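PDB 6MTZ: HepC.19480.a.B1 from Helicobacter pylori, which is of unknown function but is probably a phosphoesterase of the DHH/DHHA1 family. Local coordinates for residues M175-I178 with T179-E183; F189-E192 with N193-Y196. All coordinates share one frame; numbering follows the deposited sequence. Where two conformers were deposited one is given.

Contact 1: residues M175-I178 with T179-E183; sequences MRMI and TQSSE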
loop_
_atom_site.group_PDB
_atom_site.type_symbol
_atom_site.label_atom_id
_atom_site.label_comp_id
_atom_site.label_asym_id
_atom_site.label_seq_id
_atom_site.Cartn_x
_atom_site.Cartn_y
_atom_site.Cartn_z
ATOM N N MET A 175 11.443 11.388 -0.762
ATOM C CA MET A 175 11.751 9.964 -0.775
ATOM C C MET A 175 11.701 9.386 0.638
ATOM O O MET A 175 11.049 8.362 0.891
ATOM C CB MET A 175 13.127 9.761 -1.406
ATOM C CG MET A 175 13.490 8.347 -1.751
ATOM S SD MET A 175 15.061 8.357 -2.679
ATOM C CE MET A 175 16.253 8.662 -1.380
ATOM N N ARG A 176 12.387 10.032 1.579
ATOM C CA ARG A 176 12.279 9.606 2.969
ATOM C C ARG A 176 10.841 9.726 3.473
ATOM O O ARG A 176 10.383 8.889 4.255
ATOM C CB ARG A 176 13.232 10.423 3.843
ATOM C CG ARG A 176 13.127 10.141 5.354
ATOM C CD ARG A 176 14.328 10.739 6.092
ATOM N NE ARG A 176 14.541 12.096 5.607
ATOM C CZ ARG A 176 13.948 13.169 6.120
ATOM N NH1 ARG A 176 13.140 13.037 7.164
ATOM N NH2 ARG A 176 14.174 14.370 5.593
ATOM N N MET A 177 10.114 10.768 3.049
ATOM C CA MET A 177 8.725 10.899 3.488
ATOM C C MET A 177 7.917 9.654 3.136
ATOM O O MET A 177 7.124 9.162 3.954
ATOM C CB MET A 177 8.073 12.135 2.871
ATOM C CG MET A 177 6.572 12.299 3.240
ATOM S SD MET A 177 5.393 11.386 2.216
ATOM C CE MET A 177 5.390 12.433 0.756
ATOM N N ILE A 178 8.103 9.128 1.923
ATOM C CA ILE A 178 7.321 7.974 1.494
ATOM C C ILE A 178 7.725 6.736 2.285
ATOM O O ILE A 178 6.875 5.922 2.668
ATOM C CB ILE A 178 7.480 7.763 -0.025
ATOM C CG1 ILE A 178 6.776 8.880 -0.763
ATOM C CG2 ILE A 178 6.912 6.404 -0.455
ATOM C CD1 ILE A 178 5.245 8.859 -0.553
ATOM N N THR A 179 9.025 6.577 2.545
ATOM C CA THR A 179 9.508 5.406 3.275
ATOM C C THR A 179 8.968 5.379 4.700
ATOM O O THR A 179 8.673 4.308 5.242
ATOM C CB THR A 179 11.041 5.400 3.301
ATOM O OG1 THR A 179 11.565 5.273 1.971
ATOM C CG2 THR A 179 11.550 4.268 4.154
ATOM N N GLN A 180 8.840 6.545 5.325
ATOM C CA GLN A 180 8.569 6.636 6.750
ATOM C C GLN A 180 7.115 6.923 7.063
ATOM O O GLN A 180 6.759 7.011 8.242
ATOM C CB GLN A 180 9.458 7.712 7.381
ATOM C CG GLN A 180 10.933 7.288 7.442
ATOM C CD GLN A 180 11.841 8.331 8.124
ATOM O OE1 GLN A 180 11.461 9.486 8.336
ATOM N NE2 GLN A 180 13.041 7.924 8.445
ATOM N N SER A 181 6.260 7.080 6.053
ATOM C CA SER A 181 4.837 7.310 6.309
ATOM C C SER A 181 4.109 5.966 6.409
ATOM O O SER A 181 3.218 5.641 5.632
ATOM C CB SER A 181 4.229 8.227 5.244
ATOM O OG SER A 181 4.481 7.769 3.906
ATOM N N SER A 182 4.515 5.181 7.409
ATOM C CA SER A 182 4.025 3.828 7.619
ATOM C C SER A 182 2.982 3.753 8.731
ATOM O O SER A 182 2.711 2.658 9.238
ATOM C CB SER A 182 5.197 2.898 7.927
ATOM O OG SER A 182 6.263 3.103 7.003
ATOM N N GLU A 183 2.398 4.895 9.118
ATOM C CA GLU A 183 1.421 4.928 10.202
ATOM C C GLU A 183 0.132 4.176 9.882
ATOM O O GLU A 183 -0.590 3.818 10.810
ATOM C CB GLU A 183 1.085 6.382 10.569
ATOM C CG GLU A 183 2.231 7.173 11.235
ATOM C CD GLU A 183 3.296 7.596 10.241
ATOM O OE1 GLU A 183 2.997 7.592 9.022
ATOM O OE2 GLU A 183 4.429 7.908 10.673
HETATM O O HOH W 1 12.928 10.909 9.730
#

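Contact 2: residues F189-E192 with N193-Y196; sequences FDDE and NRDY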
loop_
_atom_site.group_PDB
_atom_site.type_symbol
_atom_site.label_atom_id
_atom_site.label_comp_id
_atom_site.label_asym_id
_atom_site.label_seq_id
_atom_site.Cartn_x
_atom_site.Cartn_y
_atom_site.Cartn_z
ATOM N N PHE A 189 -4.967 -1.665 5.230
ATOM C CA PHE A 189 -5.643 -0.426 4.831
ATOM C C PHE A 189 -5.080 0.079 3.503
ATOM O O PHE A 189 -4.564 1.189 3.404
ATOM C CB PHE A 189 -5.496 0.637 5.909
ATOM C CG PHE A 189 -5.626 0.090 7.305
ATOM C CD1 PHE A 189 -6.804 -0.502 7.714
ATOM C CD2 PHE A 189 -4.569 0.180 8.205
ATOM C CE1 PHE A 189 -6.935 -1.001 9.017
ATOM C CE2 PHE A 189 -4.686 -0.312 9.494
ATOM C CZ PHE A 189 -5.876 -0.906 9.905
ATOM N N ASP A 190 -5.226 -0.737 2.458
ATOM C CA ASP A 190 -4.535 -0.468 1.202
ATOM C C ASP A 190 -4.898 0.905 0.641
ATOM O O ASP A 190 -4.017 1.713 0.321
ATOM C CB ASP A 190 -4.863 -1.560 0.189
ATOM C CG ASP A 190 -4.179 -1.328 -1.127
ATOM O OD1 ASP A 190 -2.943 -1.502 -1.195
ATOM O OD2 ASP A 190 -4.877 -0.947 -2.084
ATOM N N ASP A 191 -6.192 1.206 0.551
ATOM C CA ASP A 191 -6.597 2.476 -0.044
ATOM C C ASP A 191 -6.290 3.651 0.870
ATOM O O ASP A 191 -5.896 4.721 0.395
ATOM C CB ASP A 191 -8.087 2.453 -0.382
ATOM C CG ASP A 191 -8.405 1.513 -1.509
ATOM O OD1 ASP A 191 -7.482 1.186 -2.295
ATOM O OD2 ASP A 191 -9.576 1.093 -1.599
ATOM N N GLU A 192 -6.499 3.489 2.179
ATOM C CA GLU A 192 -6.257 4.610 3.083
ATOM C C GLU A 192 -4.770 4.883 3.209
ATOM O O GLU A 192 -4.361 6.034 3.403
ATOM C CB GLU A 192 -6.875 4.341 4.455
ATOM C CG GLU A 192 -8.409 4.254 4.446
ATOM C CD GLU A 192 -8.927 2.872 4.060
ATOM O OE1 GLU A 192 -8.096 2.001 3.731
ATOM O OE2 GLU A 192 -10.165 2.658 4.092
ATOM N N ASN A 193 -3.951 3.837 3.072
ATOM C CA ASN A 193 -2.508 4.029 3.038
ATOM C C ASN A 193 -2.104 4.832 1.808
ATOM O O ASN A 193 -1.302 5.767 1.903
ATOM C CB ASN A 193 -1.820 2.665 3.070
ATOM C CG ASN A 193 -0.324 2.755 2.869
ATOM O OD1 ASN A 193 0.165 2.695 1.747
ATOM N ND2 ASN A 193 0.416 2.866 3.966
ATOM N N ARG A 194 -2.684 4.507 0.650
ATOM C CA ARG A 194 -2.328 5.210 -0.578
ATOM C C ARG A 194 -2.811 6.653 -0.544
ATOM O O ARG A 194 -2.066 7.566 -0.913
ATOM C CB ARG A 194 -2.905 4.482 -1.785
ATOM C CG ARG A 194 -2.625 5.156 -3.133
ATOM C CD ARG A 194 -3.235 4.341 -4.311
ATOM N NE ARG A 194 -2.864 2.931 -4.252
ATOM C CZ ARG A 194 -3.639 1.944 -3.800
ATOM N NH1 ARG A 194 -4.873 2.189 -3.351
ATOM N NH2 ARG A 194 -3.167 0.700 -3.794
ATOM N N ASP A 195 -4.045 6.876 -0.080
ATOM C CA ASP A 195 -4.582 8.231 0.000
ATOM C C ASP A 195 -3.723 9.114 0.892
ATOM O O ASP A 195 -3.464 10.283 0.573
ATOM C CB ASP A 195 -6.013 8.193 0.542
ATOM C CG ASP A 195 -7.000 7.587 -0.437
ATOM O OD1 ASP A 195 -6.613 7.274 -1.583
ATOM O OD2 ASP A 195 -8.173 7.424 -0.057
ATOM N N TYR A 196 -3.293 8.571 2.028
ATOM C CA TYR A 196 -2.445 9.298 2.967
ATOM C C TYR A 196 -1.127 9.729 2.318
ATOM O O TYR A 196 -0.763 10.910 2.353
ATOM C CB TYR A 196 -2.214 8.392 4.172
ATOM C CG TYR A 196 -1.254 8.838 5.242
ATOM C CD1 TYR A 196 -1.319 10.107 5.815
ATOM C CD2 TYR A 196 -0.337 7.936 5.746
ATOM C CE1 TYR A 196 -0.432 10.465 6.835
ATOM C CE2 TYR A 196 0.531 8.271 6.738
ATOM C CZ TYR A 196 0.495 9.527 7.283
ATOM O OH TYR A 196 1.399 9.787 8.297
HETATM O O HOH W 2 -1.139 1.618 -0.435
#

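Contact 1: residues M175-I178 with T179-E183
With chi1 of 175°, Arg176 carries its CG back beside its own carbonyl carbon, and the chain then rises past the Gln180 amide one turn later; Ser181, at chi1 53°, instead tucks its hydroxyl between backbone N and carbonyl carbon, back toward Met177. Both lie where the last turns of α-helix 168-180 go over into an inverse gamma turn centred on Ser181. On the solvent side, the methylene part of arginine does the touching: Arg176 CG lies 3.5 Å from Gln180 OE1. The guanidinium and amide planes stand 75° apart, so the two flat groups do not stack, and a water linking Gln180 OE1 to Arg176 NH1 spans them, the bond from NH1 being weak. The main partner of that guanidinium lies elsewhere, since NH2 forms a salt bridge with Asp218 of helix 213-228.

The backbone pattern still follows the helix at Thr179, whose N donates to Met175 O at 3.2 Å. Next comes Gln180 N, which bonds to Arg176 O at 3.0 Å and reaches Met177 O only weakly, at 3.4 Å. Met177 and Ile178 are buried, Met177 against Leu200 and Leu221, Ile178 against Leu19. This splits the helix into a buried face packed on neighbouring helices and an exposed face carrying Arg176, Thr179 and Gln180.

Lys197 NZ, from helix 190-203, is hydrogen-bonded to both Ile178 O and Ser181 OG, setting a positive charge where the helix dipole would be expected to welcome one. The same Ser181 OG donates a hydrogen bond to Met177 O, 3.0 Å away, from a position tilted off the carbonyl plane.

Contact 2: residues F189-E192 with N193-Y196
Arg194 grips two consecutive aspartates, Asp190 and Asp191, from one turn further along helix 190-203, an example of how acidic residues in a first turn can be tied to a basic residue three or four positions on. Phe189 takes the N-cap position, and its carbonyl accepts Asn193 N at 2.7 Å, the first backbone bond of the helix.

The close-packed side is built from Phe189, Asn193 and Tyr196. The Phe189 ring leaves the first turn to lie against Leu249 and Leu250 of helix 238-251, while Tyr196 packs on Ala228 at the end of helix 213-228. Asn193 packs on Tyr22 and Arg186, its ND2 bonded to Leu184 O. A water gives one hydrogen to Asn193 OD1 at 2.8 Å and another to Asp190 O at 3.0 Å, bridging side chain and backbone.

On the looser side, Asp191 is exposed and Asp190 partly so, and the salt bridges of the buried Arg194 run to these two. Its chain runs extended before bending at chi3, -50°, which swings the guanidinium back over the first turn. NH2 meets Asp190 OD2 on the syn side at 2.9 Å, though tilted out of the carboxylate plane; NH1 adds a weak bond to the same oxygen. NH1 also reaches Asp191 OD1 on its anti side at 3.0 Å, with that oxygen almost exactly in the guanidinium plane. Beyond the helix, NH2 bonds Asn39 OD1, and Tyr22 and Gln25 of helix 19-29 touch the chain.

One guanidinium would offset at most part of the two negative charges, and the positive end of the helix dipole would probably stabilise them further, while partners from several directions fix the arginine's rotation.

Overall arrangement
Contact 1 ends helix 168-180 and contact 2 begins helix 190-203, the next helix in the chain, their centres about 13 Å apart. The connection between them brings the two ends together: Glu183 OE1 lies 2.8 Å from Tyr196 OH, a probable hydrogen bond, and Ser181 O packs against Tyr196 CE2, near the ring's rim. Both belong to the helical region following the five-stranded parallel sheet, with helix 19-29 touching each. Contact 2 also meets helix 238-251, which leads on to the C-terminal mixed sheet. The two helices, joined by a loop of about nine residues, therefore pack between the N-terminal domain and the helix leading to the C-terminal one.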